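Local coordinates for protein MoeE5 (Streptomyces viridosporus ATCC 14672, PDB 6KVC) that binds NAD and UDP-glucose or UDP-glucuronate and probably interconverts such nucleotide sugars in moenomycin biosynthesis, at residues P101-F106 and L157-V162; S204-A209 and L275-A280; L225-H230 and I254-A259. All coordinates share one frame; numbering follows the deposited sequence. Where two conformers were deposited one is given.

Contact 1: residues P101-F106 and L157-V162; sequences PSWTQF and LSPYGV. With UPG (uridine-5'-diphosphate-glucose), chain C.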
loop_
_atom_site.group_PDB
_atom_site.type_symbol
_atom_site.label_atom_id
_atom_site.label_comp_id
_atom_site.label_asym_id
_atom_site.label_seq_id
_atom_site.Cartn_x
_atom_site.Cartn_y
_atom_site.Cartn_z
ATOM N N PRO A 101 -5.464 -8.603 -14.619
ATOM C CA PRO A 101 -6.483 -7.571 -14.851
ATOM C C PRO A 101 -6.283 -6.327 -14.012
ATOM O O PRO A 101 -6.953 -5.328 -14.270
ATOM C CB PRO A 101 -7.801 -8.267 -14.471
ATOM C CG PRO A 101 -7.527 -9.731 -14.629
ATOM C CD PRO A 101 -6.083 -9.841 -14.122
ATOM N N SER A 102 -5.405 -6.353 -13.006
ATOM C CA SER A 102 -5.370 -5.223 -12.093
ATOM C C SER A 102 -4.869 -3.949 -12.762
ATOM O O SER A 102 -5.136 -2.865 -12.255
ATOM C CB SER A 102 -4.500 -5.565 -10.844
ATOM O OG SER A 102 -3.129 -5.713 -11.251
ATOM N N TRP A 103 -4.114 -4.047 -13.870
ATOM C CA TRP A 103 -3.673 -2.831 -14.550
ATOM C C TRP A 103 -4.847 -2.065 -15.162
ATOM O O TRP A 103 -4.793 -0.841 -15.260
ATOM C CB TRP A 103 -2.713 -3.188 -15.688
ATOM C CG TRP A 103 -1.423 -3.839 -15.292
ATOM C CD1 TRP A 103 -1.091 -5.134 -15.452
ATOM C CD2 TRP A 103 -0.282 -3.180 -14.756
ATOM N NE1 TRP A 103 0.219 -5.370 -15.030
ATOM C CE2 TRP A 103 0.738 -4.161 -14.619
ATOM C CE3 TRP A 103 -0.023 -1.851 -14.372
ATOM C CZ2 TRP A 103 1.995 -3.869 -14.089
ATOM C CZ3 TRP A 103 1.268 -1.544 -13.861
ATOM C CH2 TRP A 103 2.255 -2.561 -13.733
ATOM N N THR A 104 -5.865 -2.767 -15.651
ATOM C CA THR A 104 -6.927 -2.118 -16.402
ATOM C C THR A 104 -8.257 -2.072 -15.655
ATOM O O THR A 104 -9.250 -1.550 -16.181
ATOM C CB THR A 104 -7.034 -2.822 -17.783
ATOM O OG1 THR A 104 -7.322 -4.221 -17.603
ATOM C CG2 THR A 104 -5.714 -2.679 -18.530
ATOM N N GLN A 105 -8.305 -2.554 -14.409
ATOM C CA GLN A 105 -9.505 -2.572 -13.588
ATOM C C GLN A 105 -9.206 -1.984 -12.212
ATOM O O GLN A 105 -9.731 -2.428 -11.182
ATOM C CB GLN A 105 -10.048 -3.997 -13.466
ATOM C CG GLN A 105 -10.493 -4.585 -14.792
ATOM C CD GLN A 105 -10.827 -6.083 -14.699
ATOM O OE1 GLN A 105 -11.088 -6.611 -13.627
ATOM N NE2 GLN A 105 -10.833 -6.765 -15.851
ATOM N N PHE A 106 -8.321 -0.986 -12.182
ATOM C CA PHE A 106 -7.781 -0.562 -10.885
ATOM C C PHE A 106 -8.831 0.032 -9.954
ATOM O O PHE A 106 -8.800 -0.290 -8.762
ATOM C CB PHE A 106 -6.613 0.412 -11.069
ATOM C CG PHE A 106 -5.804 0.571 -9.810
ATOM C CD1 PHE A 106 -5.281 -0.552 -9.185
ATOM C CD2 PHE A 106 -5.644 1.841 -9.211
ATOM C CE1 PHE A 106 -4.523 -0.420 -7.976
ATOM C CE2 PHE A 106 -4.905 1.973 -8.019
ATOM C CZ PHE A 106 -4.342 0.837 -7.409
ATOM N N LEU A 157 5.096 -5.723 -8.171
ATOM C CA LEU A 157 5.290 -5.427 -9.585
ATOM C C LEU A 157 3.963 -5.187 -10.308
ATOM O O LEU A 157 3.978 -4.788 -11.478
ATOM C CB LEU A 157 6.010 -6.586 -10.295
ATOM C CG LEU A 157 7.484 -6.764 -9.945
ATOM C CD1 LEU A 157 8.147 -7.704 -10.959
ATOM C CD2 LEU A 157 8.154 -5.433 -9.984
ATOM N N SER A 158 2.831 -5.390 -9.630
ATOM C CA SER A 158 1.523 -5.189 -10.249
ATOM C C SER A 158 0.667 -4.324 -9.348
ATOM O O SER A 158 0.862 -4.283 -8.122
ATOM C CB SER A 158 0.786 -6.522 -10.507
ATOM O OG SER A 158 0.609 -7.207 -9.268
ATOM N N PRO A 159 -0.338 -3.662 -9.902
ATOM C CA PRO A 159 -1.287 -2.945 -9.018
ATOM C C PRO A 159 -2.018 -3.871 -8.072
ATOM O O PRO A 159 -2.294 -3.465 -6.938
ATOM C CB PRO A 159 -2.241 -2.247 -10.007
ATOM C CG PRO A 159 -1.348 -2.065 -11.249
ATOM C CD PRO A 159 -0.546 -3.353 -11.328
ATOM N N TYR A 160 -2.283 -5.122 -8.471
ATOM C CA TYR A 160 -2.862 -6.093 -7.547
ATOM C C TYR A 160 -1.986 -6.264 -6.309
ATOM O O TYR A 160 -2.483 -6.212 -5.180
ATOM C CB TYR A 160 -3.036 -7.453 -8.245
ATOM C CG TYR A 160 -3.317 -8.573 -7.290
ATOM C CD1 TYR A 160 -4.542 -8.678 -6.624
ATOM C CD2 TYR A 160 -2.358 -9.561 -7.059
ATOM C CE1 TYR A 160 -4.802 -9.712 -5.710
ATOM C CE2 TYR A 160 -2.606 -10.633 -6.153
ATOM C CZ TYR A 160 -3.815 -10.692 -5.503
ATOM O OH TYR A 160 -4.055 -11.743 -4.673
ATOM N N GLY A 161 -0.687 -6.504 -6.518
ATOM C CA GLY A 161 0.206 -6.636 -5.383
ATOM C C GLY A 161 0.193 -5.397 -4.493
ATOM O O GLY A 161 0.301 -5.512 -3.268
ATOM N N VAL A 162 0.125 -4.193 -5.106
ATOM C CA VAL A 162 -0.021 -2.976 -4.297
ATOM C C VAL A 162 -1.280 -3.035 -3.446
ATOM O O VAL A 162 -1.241 -2.710 -2.248
ATOM C CB VAL A 162 -0.031 -1.717 -5.166
ATOM C CG1 VAL A 162 -0.227 -0.465 -4.244
ATOM C CG2 VAL A 162 1.327 -1.637 -5.907
HETATM N N1 UPG C . 0.051 -18.370 -16.841
HETATM C C2 UPG C . 0.089 -18.743 -18.261
HETATM N N3 UPG C . -1.216 -18.852 -18.889
HETATM C C4 UPG C . -2.470 -18.623 -18.243
HETATM C C5 UPG C . -2.498 -18.228 -16.816
HETATM C C6 UPG C . -1.196 -18.122 -16.175
HETATM O O2 UPG C . 1.117 -18.975 -18.792
HETATM O O4 UPG C . -3.502 -18.747 -18.842
HETATM C C1C UPG C . 1.299 -18.238 -16.122
HETATM C C2C UPG C . 1.429 -17.030 -15.480
HETATM O O2C UPG C . 2.204 -16.137 -16.316
HETATM C C3C UPG C . 2.283 -17.421 -14.143
HETATM C C4C UPG C . 1.891 -18.713 -13.787
HETATM O O4C UPG C . 1.183 -19.289 -14.988
HETATM O O3C UPG C . 3.675 -17.447 -14.485
HETATM C C5C UPG C . 0.856 -18.797 -12.681
HETATM O O5C UPG C . -0.292 -18.050 -13.076
HETATM P PA UPG C . -1.616 -18.186 -12.124
HETATM O O1A UPG C . -2.652 -17.351 -12.805
HETATM O O2A UPG C . -1.921 -19.592 -11.747
HETATM O O3A UPG C . -1.178 -17.526 -10.682
HETATM P PB UPG C . -0.333 -16.123 -10.464
HETATM O O1B UPG C . -0.559 -15.148 -11.533
HETATM O O2B UPG C . 1.090 -16.405 -10.103
HETATM O O3B UPG C . -1.185 -15.563 -9.183
HETATM C "C1'" UPG C . -1.583 -16.399 -8.148
HETATM C "C2'" UPG C . -2.819 -15.783 -7.536
HETATM C "C3'" UPG C . -2.502 -14.387 -7.066
HETATM C "C4'" UPG C . -1.390 -14.454 -6.049
HETATM C "C5'" UPG C . -0.188 -15.066 -6.725
HETATM C "C6'" UPG C . 1.020 -15.136 -5.837
HETATM O "O2'" UPG C . -3.807 -15.702 -8.599
HETATM O "O3'" UPG C . -3.678 -13.872 -6.401
HETATM O "O4'" UPG C . -0.950 -13.146 -5.660
HETATM O "O5'" UPG C . -0.564 -16.459 -7.089
HETATM O "O6'" UPG C . 0.716 -15.981 -4.796
#
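Pro159 stands with its CD-CG edge on one face of the Trp103 indole and turns CB to Phe106. Its CD sits 3.3 Å from the centroid of the six-membered ring of Trp103 and only 9° off the ring normal, a CH-pi contact over the centre. Pro159 CG reaches the rim of the same face, 3.4 Å from Trp103 CE3, and the two side chains cross at about a right angle. Pro159 CB touches Phe106 CE1 at 3.6 Å, so one proline is wedged between two aromatic rings. Beside it, Ser102 OG comes within 3.0 Å of Tyr160 N; the hydrogen bond of this hydroxyl is to Val99 O. Ser158 N-caps helix 159-175: its OG accepts from Gly161 N at 3.1 Å, nearly straight at 167°. Trp103 NE1 binds Ile286 O, and Arg177 of the second subunit makes a cation-pi contact with the indole. In the first turn of the helix, Tyr160 holds CG anti to the backbone N (chi1 166°), and its ring meets the glucose edge-on, UPG O4' lying near the ring plane. Tyr160 OH is 2.8 Å from UPG O3' and hydrogen-bonded to NAD. Tyr160, with Lys164 one turn on, forms the YxxxK motif characteristic of short-chain dehydrogenase/reductase active sites on a Rossmann fold.

Contact 2: residues S204-A209 and L275-A280; sequences SRLIRA and LRPCTA. With UPG (uridine-5'-diphosphate-glucose), chain C.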
loop_
_atom_site.group_PDB
_atom_site.type_symbol
_atom_site.label_atom_id
_atom_site.label_comp_id
_atom_site.label_asym_id
_atom_site.label_seq_id
_atom_site.Cartn_x
_atom_site.Cartn_y
_atom_site.Cartn_z
ATOM N N SER A 204 -5.659 -24.763 -13.378
ATOM C CA SER A 204 -7.035 -25.044 -13.794
ATOM C C SER A 204 -7.170 -24.959 -15.318
ATOM O O SER A 204 -7.764 -25.853 -15.970
ATOM C CB SER A 204 -7.977 -24.044 -13.089
ATOM O OG SER A 204 -9.304 -24.198 -13.572
ATOM N N ARG A 205 -6.593 -23.905 -15.917
ATOM C CA ARG A 205 -6.679 -23.770 -17.367
ATOM C C ARG A 205 -5.937 -24.898 -18.063
ATOM O O ARG A 205 -6.401 -25.405 -19.095
ATOM C CB ARG A 205 -6.110 -22.424 -17.804
ATOM C CG ARG A 205 -7.038 -21.258 -17.404
ATOM C CD ARG A 205 -6.411 -19.965 -17.820
ATOM N NE ARG A 205 -7.432 -18.918 -17.732
ATOM C CZ ARG A 205 -7.177 -17.637 -17.992
ATOM N NH1 ARG A 205 -5.944 -17.257 -18.333
ATOM N NH2 ARG A 205 -8.172 -16.725 -17.901
ATOM N N LEU A 206 -4.776 -25.285 -17.519
ATOM C CA LEU A 206 -4.003 -26.365 -18.142
ATOM C C LEU A 206 -4.750 -27.692 -18.079
ATOM O O LEU A 206 -4.716 -28.477 -19.034
ATOM C CB LEU A 206 -2.663 -26.465 -17.422
ATOM C CG LEU A 206 -1.800 -27.690 -17.771
ATOM C CD1 LEU A 206 -1.337 -27.544 -19.199
ATOM C CD2 LEU A 206 -0.638 -27.786 -16.776
ATOM N N ILE A 207 -5.390 -27.969 -16.960
ATOM C CA ILE A 207 -6.155 -29.214 -16.847
ATOM C C ILE A 207 -7.328 -29.223 -17.848
ATOM O O ILE A 207 -7.600 -30.250 -18.494
ATOM C CB ILE A 207 -6.592 -29.425 -15.384
ATOM C CG1 ILE A 207 -5.364 -29.713 -14.510
ATOM C CG2 ILE A 207 -7.675 -30.551 -15.291
ATOM C CD1 ILE A 207 -5.703 -29.798 -12.976
ATOM N N ARG A 208 -7.998 -28.078 -18.066
ATOM C CA ARG A 208 -9.016 -28.051 -19.120
ATOM C C ARG A 208 -8.384 -28.176 -20.496
ATOM O O ARG A 208 -9.013 -28.736 -21.410
ATOM C CB ARG A 208 -9.871 -26.761 -19.022
ATOM C CG ARG A 208 -10.985 -26.866 -17.960
ATOM C CD ARG A 208 -11.870 -25.599 -18.021
ATOM N NE ARG A 208 -11.050 -24.404 -17.920
ATOM C CZ ARG A 208 -10.709 -23.828 -16.756
ATOM N NH1 ARG A 208 -11.135 -24.311 -15.609
ATOM N NH2 ARG A 208 -9.932 -22.774 -16.746
ATOM N N ALA A 209 -7.140 -27.725 -20.653
ATOM C CA ALA A 209 -6.454 -27.879 -21.939
ATOM C C ALA A 209 -6.089 -29.337 -22.199
ATOM O O ALA A 209 -5.773 -29.712 -23.344
ATOM C CB ALA A 209 -5.193 -27.012 -21.989
ATOM N N LEU A 275 -2.668 -37.589 -22.087
ATOM C CA LEU A 275 -3.326 -36.702 -23.042
ATOM C C LEU A 275 -2.404 -35.509 -23.238
ATOM O O LEU A 275 -1.771 -35.065 -22.278
ATOM C CB LEU A 275 -4.667 -36.193 -22.510
ATOM C CG LEU A 275 -5.739 -37.281 -22.349
ATOM C CD1 LEU A 275 -6.860 -36.787 -21.402
ATOM C CD2 LEU A 275 -6.306 -37.632 -23.711
ATOM N N ARG A 276 -2.256 -35.050 -24.479
ATOM C CA ARG A 276 -1.332 -33.945 -24.732
ATOM C C ARG A 276 -2.000 -32.618 -24.400
ATOM O O ARG A 276 -3.044 -32.292 -24.990
ATOM C CB ARG A 276 -0.901 -33.960 -26.185
ATOM C CG ARG A 276 0.005 -32.836 -26.525
ATOM C CD ARG A 276 0.641 -32.947 -27.939
ATOM N NE ARG A 276 1.671 -31.906 -27.995
ATOM C CZ ARG A 276 1.420 -30.611 -28.198
ATOM N NH1 ARG A 276 2.423 -29.734 -28.177
ATOM N NH2 ARG A 276 0.173 -30.197 -28.446
ATOM N N PRO A 277 -1.465 -31.837 -23.453
ATOM C CA PRO A 277 -2.048 -30.517 -23.186
ATOM C C PRO A 277 -2.027 -29.646 -24.431
ATOM O O PRO A 277 -1.009 -29.531 -25.109
ATOM C CB PRO A 277 -1.136 -29.958 -22.082
ATOM C CG PRO A 277 -0.643 -31.238 -21.321
ATOM C CD PRO A 277 -0.386 -32.190 -22.508
ATOM N N CYS A 278 -3.164 -29.016 -24.711
ATOM C CA CYS A 278 -3.309 -28.100 -25.853
ATOM C C CYS A 278 -2.769 -26.727 -25.461
ATOM O O CYS A 278 -3.484 -25.907 -24.891
ATOM C CB CYS A 278 -4.769 -27.996 -26.248
ATOM S SG CYS A 278 -5.349 -29.590 -26.929
ATOM N N THR A 279 -1.505 -26.478 -25.773
ATOM C CA THR A 279 -0.837 -25.245 -25.380
ATOM C C THR A 279 -0.483 -24.411 -26.594
ATOM O O THR A 279 -0.326 -24.917 -27.712
ATOM C CB THR A 279 0.442 -25.533 -24.596
ATOM O OG1 THR A 279 1.337 -26.308 -25.418
ATOM C CG2 THR A 279 0.125 -26.299 -23.309
ATOM N N ALA A 280 -0.332 -23.115 -26.351
ATOM C CA ALA A 280 0.197 -22.195 -27.358
ATOM C C ALA A 280 1.046 -21.170 -26.626
ATOM O O ALA A 280 0.554 -20.533 -25.696
ATOM C CB ALA A 280 -0.937 -21.521 -28.128
HETATM N N1 UPG C . 0.051 -18.370 -16.841
HETATM C C2 UPG C . 0.089 -18.743 -18.261
HETATM N N3 UPG C . -1.216 -18.852 -18.889
HETATM C C4 UPG C . -2.470 -18.623 -18.243
HETATM C C5 UPG C . -2.498 -18.228 -16.816
HETATM C C6 UPG C . -1.196 -18.122 -16.175
HETATM O O2 UPG C . 1.117 -18.975 -18.792
HETATM O O4 UPG C . -3.502 -18.747 -18.842
HETATM C C1C UPG C . 1.299 -18.238 -16.122
HETATM C C2C UPG C . 1.429 -17.030 -15.480
HETATM O O2C UPG C . 2.204 -16.137 -16.316
HETATM C C3C UPG C . 2.283 -17.421 -14.143
HETATM C C4C UPG C . 1.891 -18.713 -13.787
HETATM O O4C UPG C . 1.183 -19.289 -14.988
HETATM O O3C UPG C . 3.675 -17.447 -14.485
HETATM C C5C UPG C . 0.856 -18.797 -12.681
HETATM O O5C UPG C . -0.292 -18.050 -13.076
HETATM P PA UPG C . -1.616 -18.186 -12.124
HETATM O O1A UPG C . -2.652 -17.351 -12.805
HETATM O O2A UPG C . -1.921 -19.592 -11.747
HETATM O O3A UPG C . -1.178 -17.526 -10.682
HETATM P PB UPG C . -0.333 -16.123 -10.464
HETATM O O1B UPG C . -0.559 -15.148 -11.533
HETATM O O2B UPG C . 1.090 -16.405 -10.103
HETATM O O3B UPG C . -1.185 -15.563 -9.183
HETATM C "C1'" UPG C . -1.583 -16.399 -8.148
HETATM C "C2'" UPG C . -2.819 -15.783 -7.536
HETATM C "C3'" UPG C . -2.502 -14.387 -7.066
HETATM C "C4'" UPG C . -1.390 -14.454 -6.049
HETATM C "C5'" UPG C . -0.188 -15.066 -6.725
HETATM C "C6'" UPG C . 1.020 -15.136 -5.837
HETATM O "O2'" UPG C . -3.807 -15.702 -8.599
HETATM O "O3'" UPG C . -3.678 -13.872 -6.401
HETATM O "O4'" UPG C . -0.950 -13.146 -5.660
HETATM O "O5'" UPG C . -0.564 -16.459 -7.089
HETATM O "O6'" UPG C . 0.716 -15.981 -4.796
#
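With CG opposite its backbone N (chi1 170°), Leu206 sends CD1 from helix 202-211 to Pro277 CB, 3.8 Å away. The torsions of Arg205, one residue earlier, serve the ligand instead: chi1 of -71° turns CG opposite the carbonyl carbon, and the chain then runs extended from CG to NE. The guanidinium thereby presents its edge to the uracil, and NH1 donates to UPG O4 at 2.9 Å and 160°, with the ligand carbonyl close to the guanidinium plane. CD of the same side chain also packs 3.3 Å from UPG O4.

The polar link between the segments is made by backbone alone. Cys278 N donates to Ala209 O at 3.0 Å. CB and SG of Cys278 lie beside the same oxygen, SG 3.6 Å from Ala209 O, because the first torsion of the cysteine sets its sulfur beside the backbone N that makes this bond. Ala209 CB rests 3.5 Å from Cys278 O. Ala209 thus meets Cys278 with both its carbonyl and its methyl group, and at this point the two backbones come closest, with CA atoms 5.0 Å apart.

The contact joins the last turns of helix 202-211 to the loop leading into strand 279-282. That strand pairs in parallel with strand 216-219, whose Val216 also packs on Arg205 and Ala209. Helix 262-273 covers Leu206 through Val265, Val266 and Thr269 and meets Pro277 through Ala270, while Ile207 turns away from the loop to pack on helix 311-326.

Contact 3: residues L225-H230 and I254-A259; sequences LRDFTH and IGTGSA. With UPG (uridine-5'-diphosphate-glucose), chain C.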
loop_
_atom_site.group_PDB
_atom_site.type_symbol
_atom_site.label_atom_id
_atom_site.label_comp_id
_atom_site.label_asym_id
_atom_site.label_seq_id
_atom_site.Cartn_x
_atom_site.Cartn_y
_atom_site.Cartn_z
ATOM N N LEU A 225 8.781 -19.599 -12.763
ATOM C CA LEU A 225 8.630 -20.581 -11.687
ATOM C C LEU A 225 7.616 -20.084 -10.670
ATOM O O LEU A 225 7.516 -18.881 -10.411
ATOM C CB LEU A 225 9.943 -20.830 -10.927
ATOM C CG LEU A 225 11.204 -21.205 -11.739
ATOM C CD1 LEU A 225 12.355 -20.555 -10.982
ATOM C CD2 LEU A 225 11.353 -22.677 -11.626
ATOM N N ARG A 226 6.892 -21.023 -10.064
ATOM C CA ARG A 226 6.026 -20.674 -8.940
ATOM C C ARG A 226 6.195 -21.676 -7.816
ATOM O O ARG A 226 6.383 -22.880 -8.046
ATOM C CB ARG A 226 4.536 -20.649 -9.320
ATOM C CG ARG A 226 4.112 -19.568 -10.303
ATOM C CD ARG A 226 4.125 -18.256 -9.562
ATOM N NE ARG A 226 3.727 -17.108 -10.421
ATOM C CZ ARG A 226 4.601 -16.360 -11.113
ATOM N NH1 ARG A 226 5.918 -16.677 -11.191
ATOM N NH2 ARG A 226 4.144 -15.281 -11.778
ATOM N N ASP A 227 6.068 -21.159 -6.585
ATOM C CA ASP A 227 5.905 -21.981 -5.380
ATOM C C ASP A 227 4.414 -22.281 -5.292
ATOM O O ASP A 227 3.613 -21.429 -4.878
ATOM C CB ASP A 227 6.444 -21.215 -4.171
ATOM C CG ASP A 227 6.402 -22.013 -2.870
ATOM O OD1 ASP A 227 5.584 -22.981 -2.730
ATOM O OD2 ASP A 227 7.175 -21.650 -1.941
ATOM N N PHE A 228 4.016 -23.468 -5.754
ATOM C CA PHE A 228 2.594 -23.845 -5.785
ATOM C C PHE A 228 2.228 -24.556 -4.495
ATOM O O PHE A 228 2.865 -25.552 -4.114
ATOM C CB PHE A 228 2.287 -24.808 -6.930
ATOM C CG PHE A 228 2.428 -24.230 -8.298
ATOM C CD1 PHE A 228 1.475 -23.360 -8.810
ATOM C CD2 PHE A 228 3.509 -24.568 -9.079
ATOM C CE1 PHE A 228 1.578 -22.860 -10.134
ATOM C CE2 PHE A 228 3.655 -24.074 -10.377
ATOM C CZ PHE A 228 2.687 -23.236 -10.939
ATOM N N THR A 229 1.231 -24.036 -3.796
ATOM C CA THR A 229 0.854 -24.517 -2.460
ATOM C C THR A 229 -0.544 -25.113 -2.524
ATOM O O THR A 229 -1.481 -24.476 -3.027
ATOM C CB THR A 229 0.928 -23.362 -1.444
ATOM O OG1 THR A 229 2.208 -22.721 -1.588
ATOM C CG2 THR A 229 0.765 -23.868 -0.056
ATOM N N HIS A 230 -0.682 -26.336 -2.026
ATOM C CA HIS A 230 -1.981 -27.000 -2.082
ATOM C C HIS A 230 -2.969 -26.352 -1.104
ATOM O O HIS A 230 -2.626 -26.013 0.025
ATOM C CB HIS A 230 -1.811 -28.517 -1.792
ATOM C CG HIS A 230 -3.018 -29.330 -2.153
ATOM N ND1 HIS A 230 -4.073 -29.529 -1.279
ATOM C CD2 HIS A 230 -3.372 -29.937 -3.311
ATOM C CE1 HIS A 230 -5.018 -30.229 -1.885
ATOM N NE2 HIS A 230 -4.596 -30.531 -3.107
ATOM N N ILE A 254 2.938 -18.351 3.559
ATOM C CA ILE A 254 2.345 -19.700 3.521
ATOM C C ILE A 254 2.683 -20.298 2.154
ATOM O O ILE A 254 2.103 -19.910 1.120
ATOM C CB ILE A 254 0.834 -19.668 3.755
ATOM C CG1 ILE A 254 0.512 -19.070 5.154
ATOM C CG2 ILE A 254 0.193 -21.073 3.624
ATOM C CD1 ILE A 254 1.249 -19.770 6.334
ATOM N N GLY A 255 3.667 -21.199 2.125
ATOM C CA GLY A 255 4.091 -21.780 0.866
ATOM C C GLY A 255 4.854 -23.061 1.158
ATOM O O GLY A 255 4.899 -23.532 2.298
ATOM N N THR A 256 5.452 -23.616 0.103
ATOM C CA THR A 256 6.143 -24.899 0.244
ATOM C C THR A 256 7.648 -24.743 0.261
ATOM O O THR A 256 8.341 -25.666 0.733
ATOM C CB THR A 256 5.804 -25.866 -0.913
ATOM O OG1 THR A 256 6.415 -25.409 -2.133
ATOM C CG2 THR A 256 4.274 -26.009 -1.094
ATOM N N GLY A 257 8.166 -23.645 -0.278
ATOM C CA GLY A 257 9.595 -23.444 -0.440
ATOM C C GLY A 257 10.209 -24.150 -1.639
ATOM O O GLY A 257 11.441 -24.087 -1.816
ATOM N N SER A 258 9.394 -24.805 -2.459
ATOM C CA SER A 258 9.825 -25.500 -3.661
ATOM C C SER A 258 9.177 -24.822 -4.856
ATOM O O SER A 258 7.945 -24.746 -4.927
ATOM C CB SER A 258 9.410 -26.971 -3.619
ATOM O OG SER A 258 10.142 -27.629 -2.588
ATOM N N ALA A 259 9.988 -24.364 -5.801
ATOM C CA ALA A 259 9.429 -23.764 -7.009
ATOM C C ALA A 259 9.504 -24.713 -8.207
ATOM O O ALA A 259 10.457 -25.487 -8.359
ATOM C CB ALA A 259 10.142 -22.461 -7.340
HETATM N N1 UPG C . 0.051 -18.370 -16.841
HETATM C C2 UPG C . 0.089 -18.743 -18.261
HETATM N N3 UPG C . -1.216 -18.852 -18.889
HETATM C C4 UPG C . -2.470 -18.623 -18.243
HETATM C C5 UPG C . -2.498 -18.228 -16.816
HETATM C C6 UPG C . -1.196 -18.122 -16.175
HETATM O O2 UPG C . 1.117 -18.975 -18.792
HETATM O O4 UPG C . -3.502 -18.747 -18.842
HETATM C C1C UPG C . 1.299 -18.238 -16.122
HETATM C C2C UPG C . 1.429 -17.030 -15.480
HETATM O O2C UPG C . 2.204 -16.137 -16.316
HETATM C C3C UPG C . 2.283 -17.421 -14.143
HETATM C C4C UPG C . 1.891 -18.713 -13.787
HETATM O O4C UPG C . 1.183 -19.289 -14.988
HETATM O O3C UPG C . 3.675 -17.447 -14.485
HETATM C C5C UPG C . 0.856 -18.797 -12.681
HETATM O O5C UPG C . -0.292 -18.050 -13.076
HETATM P PA UPG C . -1.616 -18.186 -12.124
HETATM O O1A UPG C . -2.652 -17.351 -12.805
HETATM O O2A UPG C . -1.921 -19.592 -11.747
HETATM O O3A UPG C . -1.178 -17.526 -10.682
HETATM P PB UPG C . -0.333 -16.123 -10.464
HETATM O O1B UPG C . -0.559 -15.148 -11.533
HETATM O O2B UPG C . 1.090 -16.405 -10.103
HETATM O O3B UPG C . -1.185 -15.563 -9.183
HETATM C "C1'" UPG C . -1.583 -16.399 -8.148
HETATM C "C2'" UPG C . -2.819 -15.783 -7.536
HETATM C "C3'" UPG C . -2.502 -14.387 -7.066
HETATM C "C4'" UPG C . -1.390 -14.454 -6.049
HETATM C "C5'" UPG C . -0.188 -15.066 -6.725
HETATM C "C6'" UPG C . 1.020 -15.136 -5.837
HETATM O "O2'" UPG C . -3.807 -15.702 -8.599
HETATM O "O3'" UPG C . -3.678 -13.872 -6.401
HETATM O "O4'" UPG C . -0.950 -13.146 -5.660
HETATM O "O5'" UPG C . -0.564 -16.459 -7.089
HETATM O "O6'" UPG C . 0.716 -15.981 -4.796
HETATM O O HOH W 1 5.473 -26.229 -5.045
#
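Leu225 opens the contact with its CB 3.9 Å from Ala259 CB. The CB of Arg226 points away from 254-259, but its backbone O receives a CA-H...O contact from Ala259. The side chain bends at chi2 (-73°), and NE donates to the phosphate oxygen UPG O2B at 2.7 Å and 163°, at the guanidinium edge. NH1 donates to Leu225 O and to Val289 O, which should limit the group's rotation. Asp227 carries most of the polar grip. Its OD1 takes Thr256 N on the syn lone pair at 2.9 Å, and Thr256 OG1 at 2.6 Å from above the carboxylate plane; OD2 takes Gly257 N at 2.8 Å and is also bound by Ala294 N. Thr256 OG1 in turn accepts from Ser258 N, forming an ST turn. From Phe228 O, a water donating at 2.9 Å bridges to Ser258 O. Thr229 brings OG1 to 3.2 Å from Gly255 CA, and that hydroxyl is hydrogen-bonded to Phe190 O. Four donors on one buried carboxylate would be expected to favour its charged form, and they tie the 254-259 turn to the strand whose Arg226 binds the pyrophosphate.

How the contacts relate
All three contacts reach the same UDP-glucose, but they hold different helices and strands. Contact 1, buried and also lined by the second subunit, joins the loop before helix 106-127 to the start of helix 159-175 and holds Tyr160 near the sugar and NAD. Contact 2 is buried too, although its centre is about 23 Å from the centre of the chain; at the uracil end it combines one backbone bond with small apolar groups. Contact 3, its centre about 13 Å from the centre of the chain, lies nearest the middle yet is only partly buried, and is the most polar, built on a carboxylate. Along the chain it is nested within the loop that contact 2 closes, while contact 1 precedes both.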